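Uncharacterized protein (PDB 4JZA) probably hydrolyses the 3-phosphate of phosphatidylinositol 3-phosphate, as a Legionella phosphoinositide phosphatase that may act on lipids of the host. Local coordinates at residues G4-V9 against G141-V146; A79-C84 against A107-L112; Y203-D208 against T301-L306; I418-A423 against Q463-Y468; K734-L739 against Q758-R763. All blocks are in the same frame, centred on the assembly; numbering follows the deposited sequence.

The five contacts illustrate how a large, mostly helical chain is assembled around one mixed sheet. Contacts 1 and 4 both reach this sheet, contact 1 on strands 5-10 and 144-150 and contact 4 at the edge strand 462-465; their centres lie about 32 Å apart. Contact 2, a pairing of helices 74-87 and 95-116, is nested in the chain loop that contact 1 closes. Contacts 3, 4 and 5 then follow in series. Contact 3 involves the insertion domain, and contact 5 lies in the C-terminal domain, with its centre about 25 Å from that of contact 2 and about 60 Å from that of contact 4. No two touch: each joins its own part of the fold.

Contact 1: G4-V9 against G141-V146; sequences GIIVRV and GRYDLV
Four backbone hydrogen bonds join G4-V9 to G141-V146 in parallel pairing. D144 N gives to G4 O, and I6 N to D144 O at 2.8 Å in a nearly straight bond (175°). One step on, V146 N reaches I6 O almost along its C=O axis, and R8 N reaches V146 O at 2.8 Å. Weaker CA-H...O contacts fill the gaps, among them V7 CA to V146 O at 3.2 Å.

Apolar contacts divide between the two faces of the sheet. On one, I5 CG2 meets V146 CG2 at 4.0 Å, and V7 lies alongside V146, pointing the same way. On the other, I6 CB meets L145 CD1 at 4.2 Å. Near the start of both segments, I6 CD1 sits over one face of the Y143 ring, 4.3 Å from its centroid, in a CH-pi contact, while I5 N comes to the ring edge.

The polar side chains have further partners: D144 OD1 meets S166 N, and R8 meets T147, next on the partner strand, S602 O and, by cation-pi, Y35. Alignment therefore rests on main-chain bonds, leaving side chains to meet strand 159-166, through D144 and V146, and helix 604-612, through L145 and R8.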
# COMPACT_ATOMS: atom_id res chain seq x y z
N GLY A 4 -18.47 -10.19 -9.16
CA GLY A 4 -19.62 -9.48 -9.64
C GLY A 4 -19.26 -8.30 -10.51
O GLY A 4 -18.08 -8.09 -10.84
N ILE A 5 -20.31 -7.55 -10.89
CA ILE A 5 -20.19 -6.50 -11.86
C ILE A 5 -21.06 -5.30 -11.48
O ILE A 5 -22.22 -5.43 -11.12
CB ILE A 5 -20.64 -6.97 -13.26
CG1 ILE A 5 -20.00 -8.32 -13.61
CG2 ILE A 5 -20.26 -5.93 -14.32
CD1 ILE A 5 -20.74 -9.10 -14.67
N ILE A 6 -20.46 -4.12 -11.58
CA ILE A 6 -21.17 -2.90 -11.36
C ILE A 6 -21.24 -2.12 -12.66
O ILE A 6 -20.23 -1.92 -13.36
CB ILE A 6 -20.44 -2.06 -10.33
CG1 ILE A 6 -20.43 -2.83 -8.99
CG2 ILE A 6 -21.08 -0.71 -10.22
CD1 ILE A 6 -19.96 -2.03 -7.77
N VAL A 7 -22.45 -1.71 -13.00
CA VAL A 7 -22.67 -0.89 -14.16
C VAL A 7 -23.12 0.45 -13.64
O VAL A 7 -24.09 0.53 -12.90
CB VAL A 7 -23.74 -1.49 -15.06
CG1 VAL A 7 -24.06 -0.54 -16.20
CG2 VAL A 7 -23.29 -2.86 -15.58
N ARG A 8 -22.36 1.48 -13.99
CA ARG A 8 -22.60 2.82 -13.55
C ARG A 8 -23.33 3.46 -14.67
O ARG A 8 -22.91 3.41 -15.83
CB ARG A 8 -21.29 3.55 -13.30
CG ARG A 8 -20.49 2.91 -12.17
CD ARG A 8 -19.15 3.56 -11.99
NE ARG A 8 -19.32 4.96 -11.66
CZ ARG A 8 -18.95 5.97 -12.46
NH1 ARG A 8 -18.38 5.78 -13.66
NH2 ARG A 8 -19.15 7.20 -12.06
N VAL A 9 -24.37 4.17 -14.27
CA VAL A 9 -25.41 4.62 -15.15
C VAL A 9 -25.76 6.05 -14.77
O VAL A 9 -25.95 6.33 -13.63
CB VAL A 9 -26.54 3.63 -14.95
CG1 VAL A 9 -27.88 4.30 -14.82
CG2 VAL A 9 -26.51 2.58 -16.04
N GLY A 141 -11.63 -9.52 -2.96
CA GLY A 141 -11.84 -9.57 -4.40
C GLY A 141 -12.24 -8.24 -5.02
O GLY A 141 -12.43 -7.27 -4.32
N ARG A 142 -12.41 -8.19 -6.34
CA ARG A 142 -12.76 -6.96 -7.05
C ARG A 142 -13.94 -7.14 -7.99
O ARG A 142 -13.99 -8.13 -8.74
CB ARG A 142 -11.56 -6.49 -7.90
CG ARG A 142 -11.66 -5.07 -8.46
CD ARG A 142 -10.53 -4.80 -9.45
NE ARG A 142 -10.26 -3.37 -9.70
CZ ARG A 142 -9.11 -2.89 -10.21
NH1 ARG A 142 -8.11 -3.68 -10.54
NH2 ARG A 142 -8.94 -1.58 -10.35
N TYR A 143 -14.87 -6.18 -7.95
CA TYR A 143 -15.97 -6.07 -8.90
C TYR A 143 -15.47 -5.54 -10.22
O TYR A 143 -14.73 -4.59 -10.23
CB TYR A 143 -16.98 -5.03 -8.43
CG TYR A 143 -17.94 -5.51 -7.39
CD1 TYR A 143 -19.16 -6.09 -7.77
CD2 TYR A 143 -17.68 -5.33 -6.04
CE1 TYR A 143 -20.06 -6.52 -6.83
CE2 TYR A 143 -18.58 -5.76 -5.09
CZ TYR A 143 -19.75 -6.35 -5.50
OH TYR A 143 -20.64 -6.78 -4.57
N ASP A 144 -15.92 -6.13 -11.34
CA ASP A 144 -15.75 -5.51 -12.66
C ASP A 144 -16.63 -4.28 -12.75
O ASP A 144 -17.69 -4.15 -12.11
CB ASP A 144 -16.16 -6.41 -13.84
CG ASP A 144 -15.46 -7.76 -13.87
OD1 ASP A 144 -14.41 -7.95 -13.26
OD2 ASP A 144 -15.98 -8.65 -14.56
N LEU A 145 -16.18 -3.40 -13.62
CA LEU A 145 -16.72 -2.06 -13.69
C LEU A 145 -17.07 -1.73 -15.09
O LEU A 145 -16.23 -1.88 -15.98
CB LEU A 145 -15.65 -1.10 -13.23
CG LEU A 145 -16.20 0.19 -12.69
CD1 LEU A 145 -16.90 -0.04 -11.37
CD2 LEU A 145 -15.01 1.09 -12.48
N VAL A 146 -18.31 -1.32 -15.29
CA VAL A 146 -18.80 -0.90 -16.60
C VAL A 146 -19.40 0.46 -16.40
O VAL A 146 -20.12 0.66 -15.44
CB VAL A 146 -19.92 -1.83 -17.11
CG1 VAL A 146 -20.45 -1.34 -18.44
CG2 VAL A 146 -19.43 -3.26 -17.24

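Contact 2: A79-C84 against A107-L112; sequences AYVDEC and AKLIEL
With CG anti to the backbone N in both Y80 (chi1 174°) and L112 (chi1 178°), these two side chains extend from their helices and slide past each other in opposite directions. L112 CD2 thereby arrives at the edge of the Y80 ring, in its plane, 3.6 Å from CD2 of Y80. The same methyl, L112 CD2, also touches V81 CG2 at 3.6 Å. V81 CG2 lies beside its own backbone N and is met by L109 CD2 as well, at 3.6 Å, so two leucine methyls meet one valine methyl.

K108 has its CG beside the backbone N and is extended beyond it. The chain crosses Y80 at about a right angle, and its methylene CD lies 3.6 Å from Y80 OH and 3.5 Å from C84 SG. That sulfur stands above one face of the Y80 ring, offset toward the rim.

No direct hydrogen bond joins the segments; a water does so instead. Y80 OH donates to it at 2.7 Å, and the water donates to K108 O and to E111 OE1, so the buried phenol has a polar partner within an apolar interface. F56 of helix 41-62 and L681 of helix 676-702 pack nearby.

Two consecutive helices, 74-87 and 95-116, running at 167° with segment axes 10.7 Å apart, make an antiparallel helical hairpin, a common unit of helical assemblies.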
# COMPACT_ATOMS: atom_id res chain seq x y z
N ALA A 79 -14.22 -1.01 20.09
CA ALA A 79 -15.28 -0.08 20.42
C ALA A 79 -14.80 1.36 20.15
O ALA A 79 -15.56 2.17 19.61
CB ALA A 79 -15.78 -0.26 21.85
N TYR A 80 -13.54 1.67 20.49
CA TYR A 80 -13.01 3.04 20.30
C TYR A 80 -12.96 3.41 18.83
O TYR A 80 -13.37 4.47 18.40
CB TYR A 80 -11.61 3.20 20.93
CG TYR A 80 -10.94 4.53 20.63
CD1 TYR A 80 -11.43 5.70 21.18
CD2 TYR A 80 -9.82 4.60 19.82
CE1 TYR A 80 -10.82 6.91 20.92
CE2 TYR A 80 -9.20 5.81 19.55
CZ TYR A 80 -9.71 6.97 20.09
OH TYR A 80 -9.12 8.20 19.81
N VAL A 81 -12.47 2.50 18.04
CA VAL A 81 -12.46 2.68 16.61
C VAL A 81 -13.80 2.80 15.99
O VAL A 81 -13.98 3.61 15.12
CB VAL A 81 -11.67 1.54 16.03
CG1 VAL A 81 -11.96 1.38 14.58
CG2 VAL A 81 -10.24 1.90 16.26
N ASP A 82 -14.76 2.02 16.46
CA ASP A 82 -16.15 2.22 16.08
C ASP A 82 -16.70 3.59 16.43
O ASP A 82 -17.50 4.14 15.64
CB ASP A 82 -17.06 1.14 16.67
CG ASP A 82 -16.83 -0.25 16.04
OD1 ASP A 82 -16.14 -0.40 15.03
OD2 ASP A 82 -17.35 -1.23 16.53
N GLU A 83 -16.31 4.16 17.57
CA GLU A 83 -16.84 5.47 17.91
C GLU A 83 -16.20 6.51 17.02
O GLU A 83 -16.90 7.44 16.61
CB GLU A 83 -16.68 5.84 19.39
CG GLU A 83 -17.75 5.20 20.28
CD GLU A 83 -17.66 5.62 21.76
OE1 GLU A 83 -17.72 6.86 22.00
OE2 GLU A 83 -17.55 4.72 22.68
N CYS A 84 -14.91 6.35 16.72
CA CYS A 84 -14.20 7.32 15.87
C CYS A 84 -14.88 7.37 14.52
O CYS A 84 -15.00 8.42 13.90
CB CYS A 84 -12.74 6.95 15.66
SG CYS A 84 -11.69 7.03 17.13
N ALA A 107 -5.45 9.78 11.82
CA ALA A 107 -4.47 10.00 12.91
C ALA A 107 -4.87 9.31 14.20
O ALA A 107 -4.03 8.79 14.89
CB ALA A 107 -4.30 11.47 13.19
N LYS A 108 -6.18 9.31 14.51
CA LYS A 108 -6.66 8.55 15.63
C LYS A 108 -6.33 7.09 15.53
O LYS A 108 -5.94 6.53 16.51
CB LYS A 108 -8.15 8.72 15.81
CG LYS A 108 -8.50 10.02 16.51
CD LYS A 108 -9.99 10.02 16.78
CE LYS A 108 -10.49 11.35 17.30
NZ LYS A 108 -11.92 11.56 16.89
N LEU A 109 -6.48 6.47 14.36
CA LEU A 109 -6.19 5.05 14.23
C LEU A 109 -4.72 4.77 14.33
O LEU A 109 -4.32 3.78 14.95
CB LEU A 109 -6.66 4.47 12.90
CG LEU A 109 -8.15 4.57 12.56
CD1 LEU A 109 -8.41 3.70 11.36
CD2 LEU A 109 -9.09 4.16 13.64
N ILE A 110 -3.93 5.61 13.68
CA ILE A 110 -2.48 5.41 13.63
C ILE A 110 -1.92 5.44 15.05
O ILE A 110 -1.02 4.68 15.42
CB ILE A 110 -1.87 6.52 12.74
CG1 ILE A 110 -2.18 6.21 11.31
CG2 ILE A 110 -0.36 6.66 12.86
CD1 ILE A 110 -2.28 7.49 10.53
N GLU A 111 -2.48 6.33 15.86
CA GLU A 111 -1.95 6.58 17.17
C GLU A 111 -2.34 5.39 18.08
O GLU A 111 -1.52 4.86 18.84
CB GLU A 111 -2.39 8.00 17.62
CG GLU A 111 -3.06 8.14 18.96
CD GLU A 111 -3.50 9.58 19.31
OE1 GLU A 111 -4.58 10.06 18.80
OE2 GLU A 111 -2.79 10.19 20.19
N LEU A 112 -3.59 4.95 17.97
CA LEU A 112 -4.06 3.76 18.64
C LEU A 112 -3.23 2.53 18.28
O LEU A 112 -2.91 1.72 19.13
CB LEU A 112 -5.51 3.53 18.30
CG LEU A 112 -6.08 2.29 18.91
CD1 LEU A 112 -5.90 2.44 20.40
CD2 LEU A 112 -7.53 2.16 18.61
O HOH W 1 -6.57 7.83 19.03

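Contact 3: Y203-D208 against T301-L306; sequences YFCNLD and TQISSL
F204, near the end of helix 198-206, contributes mainly its backbone: F204 O lies 3.9 Å from I303 CB and 3.7 Å from S304 CB. Its ring is occupied elsewhere, meeting W192 edge-to-face. C205 comes next, with SG beside its backbone N, and the sulfur touches I303 CG2 at 3.7 Å. C205 O faces the following residue of the loop, with S304 CB 3.5 Å away and S304 CA near enough for a CA-H...O contact.

N206 turns away, its amide NH2 bonded back to A202 O within its own helix. L207 has an extended backbone and makes the one hydrogen bond of the contact. S304 OG donates to L207 O at 2.6 Å, approaching in the carbonyl plane with a C=O...donor angle of 148°. The serine manages this by holding OG between its backbone N and carbonyl carbon (chi1 64°), which aims the hydroxyl across the gap. The side chain of L207, CG anti to the backbone N, crosses T301 obliquely and sets CD2 3.9 Å from T301 CG2. D208 then departs, its backbone N bonded to H262 of helix 261-270.

The pairing is that of a helix C-terminal end docked on a loop with helical backbone angles but without the regular hydrogen bonds, within the largely helical region, including the phosphoinositide phosphatase insertion domain, that is inserted in the sequence between strands 159-166 and 352-359.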
# COMPACT_ATOMS: atom_id res chain seq x y z
N TYR A 203 22.34 -19.16 -0.53
CA TYR A 203 22.78 -20.49 -0.07
C TYR A 203 21.64 -21.22 0.62
O TYR A 203 21.22 -22.27 0.18
CB TYR A 203 24.01 -20.41 0.85
CG TYR A 203 24.57 -21.76 1.25
CD1 TYR A 203 25.39 -22.45 0.39
CD2 TYR A 203 24.30 -22.33 2.45
CE1 TYR A 203 25.93 -23.67 0.70
CE2 TYR A 203 24.82 -23.58 2.78
CZ TYR A 203 25.65 -24.24 1.90
OH TYR A 203 26.19 -25.50 2.15
N PHE A 204 21.10 -20.63 1.66
CA PHE A 204 20.10 -21.31 2.47
C PHE A 204 18.76 -21.42 1.75
O PHE A 204 18.05 -22.41 1.90
CB PHE A 204 19.91 -20.60 3.82
CG PHE A 204 21.06 -20.76 4.77
CD1 PHE A 204 21.29 -21.96 5.42
CD2 PHE A 204 21.92 -19.70 5.03
CE1 PHE A 204 22.36 -22.11 6.29
CE2 PHE A 204 22.99 -19.83 5.92
CZ PHE A 204 23.21 -21.03 6.55
N CYS A 205 18.39 -20.42 0.97
CA CYS A 205 17.07 -20.47 0.31
C CYS A 205 17.05 -21.44 -0.85
O CYS A 205 15.99 -21.88 -1.25
CB CYS A 205 16.57 -19.07 -0.13
SG CYS A 205 16.18 -17.98 1.27
N ASN A 206 18.21 -21.82 -1.37
CA ASN A 206 18.26 -22.80 -2.47
C ASN A 206 18.77 -24.17 -2.08
O ASN A 206 18.84 -25.07 -2.91
CB ASN A 206 19.08 -22.25 -3.61
CG ASN A 206 18.40 -21.05 -4.24
OD1 ASN A 206 17.45 -21.21 -4.97
ND2 ASN A 206 18.87 -19.86 -3.90
N LEU A 207 19.08 -24.33 -0.80
CA LEU A 207 19.65 -25.56 -0.29
C LEU A 207 18.83 -26.76 -0.73
O LEU A 207 17.62 -26.83 -0.47
CB LEU A 207 19.69 -25.53 1.24
CG LEU A 207 20.55 -26.57 1.94
CD1 LEU A 207 22.02 -26.28 1.69
CD2 LEU A 207 20.22 -26.57 3.43
N ASP A 208 19.51 -27.69 -1.39
CA ASP A 208 18.97 -28.98 -1.78
C ASP A 208 18.41 -29.83 -0.61
O ASP A 208 19.01 -29.87 0.46
CB ASP A 208 20.08 -29.75 -2.48
CG ASP A 208 19.62 -31.06 -2.99
OD1 ASP A 208 18.42 -31.25 -3.24
OD2 ASP A 208 20.45 -31.94 -3.14
N THR A 301 17.82 -25.89 7.65
CA THR A 301 17.56 -26.75 6.51
C THR A 301 16.09 -26.76 6.13
O THR A 301 15.71 -27.42 5.18
CB THR A 301 18.01 -28.21 6.73
OG1 THR A 301 17.40 -28.72 7.91
CG2 THR A 301 19.50 -28.28 6.84
N GLN A 302 15.29 -25.99 6.84
CA GLN A 302 13.88 -25.92 6.53
C GLN A 302 13.52 -24.79 5.61
O GLN A 302 12.40 -24.75 5.07
CB GLN A 302 13.13 -25.79 7.83
CG GLN A 302 13.28 -27.06 8.64
CD GLN A 302 12.63 -26.94 9.96
OE1 GLN A 302 11.86 -26.02 10.20
NE2 GLN A 302 12.97 -27.83 10.85
N ILE A 303 14.47 -23.87 5.43
CA ILE A 303 14.21 -22.67 4.66
C ILE A 303 13.81 -23.00 3.21
O ILE A 303 12.78 -22.53 2.73
CB ILE A 303 15.40 -21.69 4.68
CG1 ILE A 303 15.75 -21.24 6.12
CG2 ILE A 303 15.09 -20.44 3.88
CD1 ILE A 303 14.60 -20.65 6.93
N SER A 304 14.60 -23.83 2.55
CA SER A 304 14.45 -24.03 1.11
C SER A 304 13.17 -24.71 0.72
O SER A 304 12.87 -24.84 -0.46
CB SER A 304 15.63 -24.82 0.55
OG SER A 304 15.64 -26.10 1.09
N SER A 305 12.40 -25.16 1.70
CA SER A 305 11.06 -25.71 1.41
C SER A 305 10.03 -24.71 0.89
O SER A 305 9.06 -25.09 0.26
CB SER A 305 10.50 -26.34 2.68
OG SER A 305 11.21 -27.50 2.98
N LEU A 306 10.20 -23.44 1.24
CA LEU A 306 9.35 -22.37 0.80
C LEU A 306 10.14 -21.42 -0.08
O LEU A 306 11.33 -21.33 0.00
CB LEU A 306 8.78 -21.64 1.99
CG LEU A 306 7.79 -22.51 2.74
CD1 LEU A 306 7.38 -21.84 4.05
CD2 LEU A 306 6.60 -22.81 1.85

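Contact 4: I418-A423 against Q463-Y468; sequences ISPIHA and QNNHPY
N465, the last residue of strand 462-465, carries its side chain toward I418, with CG anti to the backbone N (chi1 -176°). The side chain crosses that of I418 at about a right angle and meets the ring of P420 tip to tip.

The CB of H466 points away from 418-423; ND1 is bonded to T477 and NE2 to E535 of helix 524-542. Its backbone still pairs with T416, so the parallel alignment with strand 412-416 persists to this point. Beyond it both chains leave the C-terminal ends of neighbouring parallel strands, a place where alpha/beta enzymes commonly position functional loops. Here the adjoining strand 545-549 leads into a sequence ending at R556 that matches the CX5R signature of cysteine-dependent phosphatases, and R556 touches both S419 and Y468; the contact is therefore consistent with a second-shell role beside a phosphate-binding loop.

P467 has no N-H to offer and instead turns its CA to I418 O, a CA-H...O contact of 3.3 Å.

Y468 closes the sequence: its backbone N donates to S419 OG at 3.2 Å in a nearly straight bond (168°). The hydroxyl is placed there by a chi1 of -48°, with OG beside the serine's backbone N, while S419 N is itself bonded to D441. CB of Y468 points away from 418-423, and its ring stacks on W624.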
# COMPACT_ATOMS: atom_id res chain seq x y z
N ILE A 418 6.28 5.66 -17.94
CA ILE A 418 7.05 6.04 -16.77
C ILE A 418 8.22 6.94 -17.15
O ILE A 418 8.59 7.03 -18.30
CB ILE A 418 7.55 4.81 -15.99
CG1 ILE A 418 8.73 4.16 -16.69
CG2 ILE A 418 6.43 3.81 -15.80
CD1 ILE A 418 9.20 2.90 -16.00
N SER A 419 8.78 7.61 -16.16
CA SER A 419 9.81 8.61 -16.40
C SER A 419 11.06 8.41 -15.57
O SER A 419 11.20 8.99 -14.50
CB SER A 419 9.25 10.00 -16.15
OG SER A 419 8.00 10.15 -16.79
N PRO A 420 11.97 7.60 -16.08
CA PRO A 420 13.28 7.37 -15.45
C PRO A 420 14.01 8.67 -15.27
O PRO A 420 13.99 9.48 -16.17
CB PRO A 420 14.03 6.53 -16.48
CG PRO A 420 12.96 5.93 -17.30
CD PRO A 420 11.85 6.91 -17.36
N ILE A 421 14.62 8.87 -14.10
CA ILE A 421 15.37 10.09 -13.79
C ILE A 421 16.53 9.68 -12.90
O ILE A 421 16.28 9.03 -11.89
CB ILE A 421 14.46 11.14 -13.11
CG1 ILE A 421 15.21 12.44 -12.83
CG2 ILE A 421 13.81 10.64 -11.81
CD1 ILE A 421 15.03 13.46 -13.92
N HIS A 422 17.78 9.95 -13.31
CA HIS A 422 18.96 9.64 -12.46
C HIS A 422 18.99 10.56 -11.23
O HIS A 422 18.37 11.64 -11.21
CB HIS A 422 20.30 9.78 -13.22
CG HIS A 422 20.65 8.60 -14.08
ND1 HIS A 422 21.48 7.57 -13.65
CD2 HIS A 422 20.31 8.31 -15.36
CE1 HIS A 422 21.61 6.69 -14.63
NE2 HIS A 422 20.92 7.11 -15.67
N ALA A 423 19.73 10.14 -10.20
CA ALA A 423 19.87 10.95 -9.01
C ALA A 423 20.56 12.30 -9.28
O ALA A 423 20.29 13.28 -8.61
CB ALA A 423 20.63 10.18 -7.95
N GLN A 463 8.70 -2.95 -27.13
CA GLN A 463 8.77 -2.15 -25.94
C GLN A 463 8.77 -0.67 -26.23
O GLN A 463 9.69 -0.18 -26.82
CB GLN A 463 10.08 -2.43 -25.20
CG GLN A 463 9.98 -3.70 -24.42
CD GLN A 463 11.29 -4.13 -23.80
OE1 GLN A 463 12.10 -4.77 -24.47
NE2 GLN A 463 11.47 -3.82 -22.50
N ASN A 464 7.78 0.05 -25.74
CA ASN A 464 7.79 1.50 -25.90
C ASN A 464 7.55 2.14 -24.57
O ASN A 464 6.68 1.74 -23.86
CB ASN A 464 6.74 1.92 -26.92
CG ASN A 464 6.99 1.30 -28.30
OD1 ASN A 464 6.77 0.10 -28.52
ND2 ASN A 464 7.48 2.11 -29.22
N ASN A 465 8.40 3.09 -24.22
CA ASN A 465 8.25 3.88 -23.02
C ASN A 465 8.09 5.36 -23.33
O ASN A 465 8.84 5.89 -24.13
CB ASN A 465 9.47 3.75 -22.13
CG ASN A 465 9.28 4.48 -20.85
OD1 ASN A 465 9.94 5.48 -20.58
ND2 ASN A 465 8.30 4.05 -20.09
N HIS A 466 7.14 6.03 -22.66
CA HIS A 466 6.85 7.43 -22.89
C HIS A 466 6.98 8.24 -21.66
O HIS A 466 6.07 8.31 -20.83
CB HIS A 466 5.48 7.60 -23.47
CG HIS A 466 5.34 6.92 -24.79
ND1 HIS A 466 6.04 7.34 -25.90
CD2 HIS A 466 4.66 5.83 -25.16
CE1 HIS A 466 5.76 6.54 -26.91
NE2 HIS A 466 4.91 5.62 -26.48
N PRO A 467 8.15 8.85 -21.52
CA PRO A 467 8.39 9.64 -20.36
C PRO A 467 7.71 10.94 -20.59
O PRO A 467 7.47 11.29 -21.73
CB PRO A 467 9.91 9.79 -20.34
CG PRO A 467 10.34 9.62 -21.75
CD PRO A 467 9.36 8.68 -22.35
N TYR A 468 7.34 11.62 -19.53
CA TYR A 468 6.82 12.99 -19.61
C TYR A 468 7.00 13.60 -18.19
O TYR A 468 6.15 13.46 -17.31
CB TYR A 468 5.37 13.07 -20.13
CG TYR A 468 4.93 14.50 -20.31
CD1 TYR A 468 5.63 15.33 -21.16
CD2 TYR A 468 3.85 15.03 -19.62
CE1 TYR A 468 5.29 16.66 -21.32
CE2 TYR A 468 3.49 16.37 -19.77
CZ TYR A 468 4.22 17.17 -20.63
OH TYR A 468 3.93 18.48 -20.84

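Contact 5: K734-L739 against Q758-R763; sequences KQILEL and QVVSER
V759 can be followed outward from its CB, which points toward segment 734-739 and divides there into two methyls with different neighbours. CG1, anti to the backbone N (chi1 174°), approaches I736 CG1 at 4.3 Å. CG2, lying beside the backbone N, has two partners: L739 CD1, which comes tip to tip at 4.1 Å, and Q735 OE1, which stands 3.6 Å away as the extended glutamine chain crosses the valine obliquely. The amide oxygen thus rests against a methyl, while Q735 NE2 is bonded to D731 one turn earlier.

This valine belongs to helix 748-761 and faces the preceding helix, 731-740; the two run in roughly opposite directions as a helical hairpin of the phosphoinositide phosphatase C-terminal domain. I702 of helix 676-702 packs on I736, and L781 of helix 772-782 packs on V760, whose CG2 is 4.5 Å from I736 CD1.

The carbonyl of V759 meets R763, whose chain bends at chi2 and chi3 and folds back over the preceding turn. R763 NE donates to V759 O at 2.9 Å from above the carbonyl plane, while the oxygen lies in the plane of the guanidinium; E762 N shares that acceptor. R763 NH2 also forms a salt bridge with E762 OE1 at 3.0 Å. These bonds limit the rotation of the guanidinium, and its NH2 stands 3.8 Å from Q735 NE2, without a hydrogen bond, with amide and guanidinium planes 86° apart.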
# COMPACT_ATOMS: atom_id res chain seq x y z
N LYS A 734 -2.74 17.48 45.23
CA LYS A 734 -3.41 18.79 45.13
C LYS A 734 -4.21 18.86 43.85
O LYS A 734 -5.35 19.35 43.84
CB LYS A 734 -2.43 19.96 45.15
CG LYS A 734 -1.70 20.16 46.47
CD LYS A 734 -0.96 21.51 46.57
CE LYS A 734 -1.83 22.68 46.09
NZ LYS A 734 -1.46 24.01 46.67
N GLN A 735 -3.62 18.34 42.78
CA GLN A 735 -4.29 18.30 41.51
C GLN A 735 -5.51 17.43 41.45
O GLN A 735 -6.45 17.73 40.71
CB GLN A 735 -3.33 17.82 40.47
CG GLN A 735 -2.46 18.94 39.97
CD GLN A 735 -1.66 18.52 38.80
OE1 GLN A 735 -2.22 18.15 37.72
NE2 GLN A 735 -0.36 18.53 38.97
N ILE A 736 -5.47 16.33 42.19
CA ILE A 736 -6.59 15.42 42.25
C ILE A 736 -7.68 16.01 43.11
O ILE A 736 -8.82 15.88 42.77
CB ILE A 736 -6.14 14.02 42.70
CG1 ILE A 736 -5.30 13.39 41.58
CG2 ILE A 736 -7.35 13.15 42.96
CD1 ILE A 736 -4.46 12.21 42.01
N LEU A 737 -7.37 16.72 44.18
CA LEU A 737 -8.40 17.57 44.82
C LEU A 737 -9.00 18.56 43.84
O LEU A 737 -10.22 18.65 43.74
CB LEU A 737 -7.85 18.33 46.02
CG LEU A 737 -7.59 17.40 47.20
CD1 LEU A 737 -6.48 17.97 48.05
CD2 LEU A 737 -8.83 17.15 48.05
N GLU A 738 -8.16 19.32 43.13
CA GLU A 738 -8.65 20.32 42.19
C GLU A 738 -9.67 19.70 41.22
O GLU A 738 -10.68 20.31 40.91
CB GLU A 738 -7.51 20.97 41.38
CG GLU A 738 -6.88 22.28 41.91
CD GLU A 738 -7.87 23.41 42.18
OE1 GLU A 738 -7.79 24.44 41.47
OE2 GLU A 738 -8.70 23.33 43.11
N LEU A 739 -9.40 18.49 40.76
CA LEU A 739 -10.25 17.84 39.79
C LEU A 739 -11.55 17.40 40.39
O LEU A 739 -12.54 17.29 39.68
CB LEU A 739 -9.57 16.62 39.20
CG LEU A 739 -8.55 16.93 38.10
CD1 LEU A 739 -7.64 15.73 37.79
CD2 LEU A 739 -9.25 17.39 36.84
N GLN A 758 -4.24 10.66 34.07
CA GLN A 758 -3.24 11.56 33.47
C GLN A 758 -2.26 12.13 34.55
O GLN A 758 -1.03 12.10 34.38
CB GLN A 758 -3.92 12.75 32.77
CG GLN A 758 -4.09 12.58 31.27
CD GLN A 758 -5.26 13.40 30.70
OE1 GLN A 758 -5.86 14.26 31.35
NE2 GLN A 758 -5.59 13.12 29.47
N VAL A 759 -2.81 12.66 35.64
CA VAL A 759 -1.98 13.11 36.72
C VAL A 759 -1.03 12.03 37.25
O VAL A 759 0.18 12.22 37.29
CB VAL A 759 -2.82 13.58 37.89
CG1 VAL A 759 -1.91 13.92 39.06
CG2 VAL A 759 -3.63 14.80 37.47
N VAL A 760 -1.59 10.89 37.65
CA VAL A 760 -0.81 9.78 38.15
C VAL A 760 0.27 9.30 37.18
O VAL A 760 1.36 8.95 37.58
CB VAL A 760 -1.74 8.56 38.48
CG1 VAL A 760 -0.93 7.27 38.70
CG2 VAL A 760 -2.59 8.85 39.73
N SER A 761 -0.06 9.24 35.89
CA SER A 761 0.88 8.71 34.92
C SER A 761 2.14 9.58 34.83
O SER A 761 3.16 9.08 34.37
CB SER A 761 0.24 8.72 33.56
OG SER A 761 0.05 10.07 33.09
N GLU A 762 2.05 10.87 35.22
CA GLU A 762 3.20 11.80 35.28
C GLU A 762 4.05 11.66 36.57
O GLU A 762 5.16 12.21 36.62
CB GLU A 762 2.72 13.25 35.23
CG GLU A 762 2.02 13.67 33.94
CD GLU A 762 1.24 14.98 34.10
OE1 GLU A 762 1.00 15.48 35.26
OE2 GLU A 762 0.86 15.51 33.02
N ARG A 763 3.52 10.98 37.60
CA ARG A 763 4.20 10.95 38.86
C ARG A 763 5.43 10.04 38.77
O ARG A 763 5.49 9.17 37.92
CB ARG A 763 3.31 10.42 39.98
CG ARG A 763 2.01 11.15 40.21
CD ARG A 763 2.24 12.61 40.49
NE ARG A 763 1.84 13.39 39.36
CZ ARG A 763 1.95 14.71 39.27
NH1 ARG A 763 2.49 15.41 40.25
NH2 ARG A 763 1.49 15.31 38.18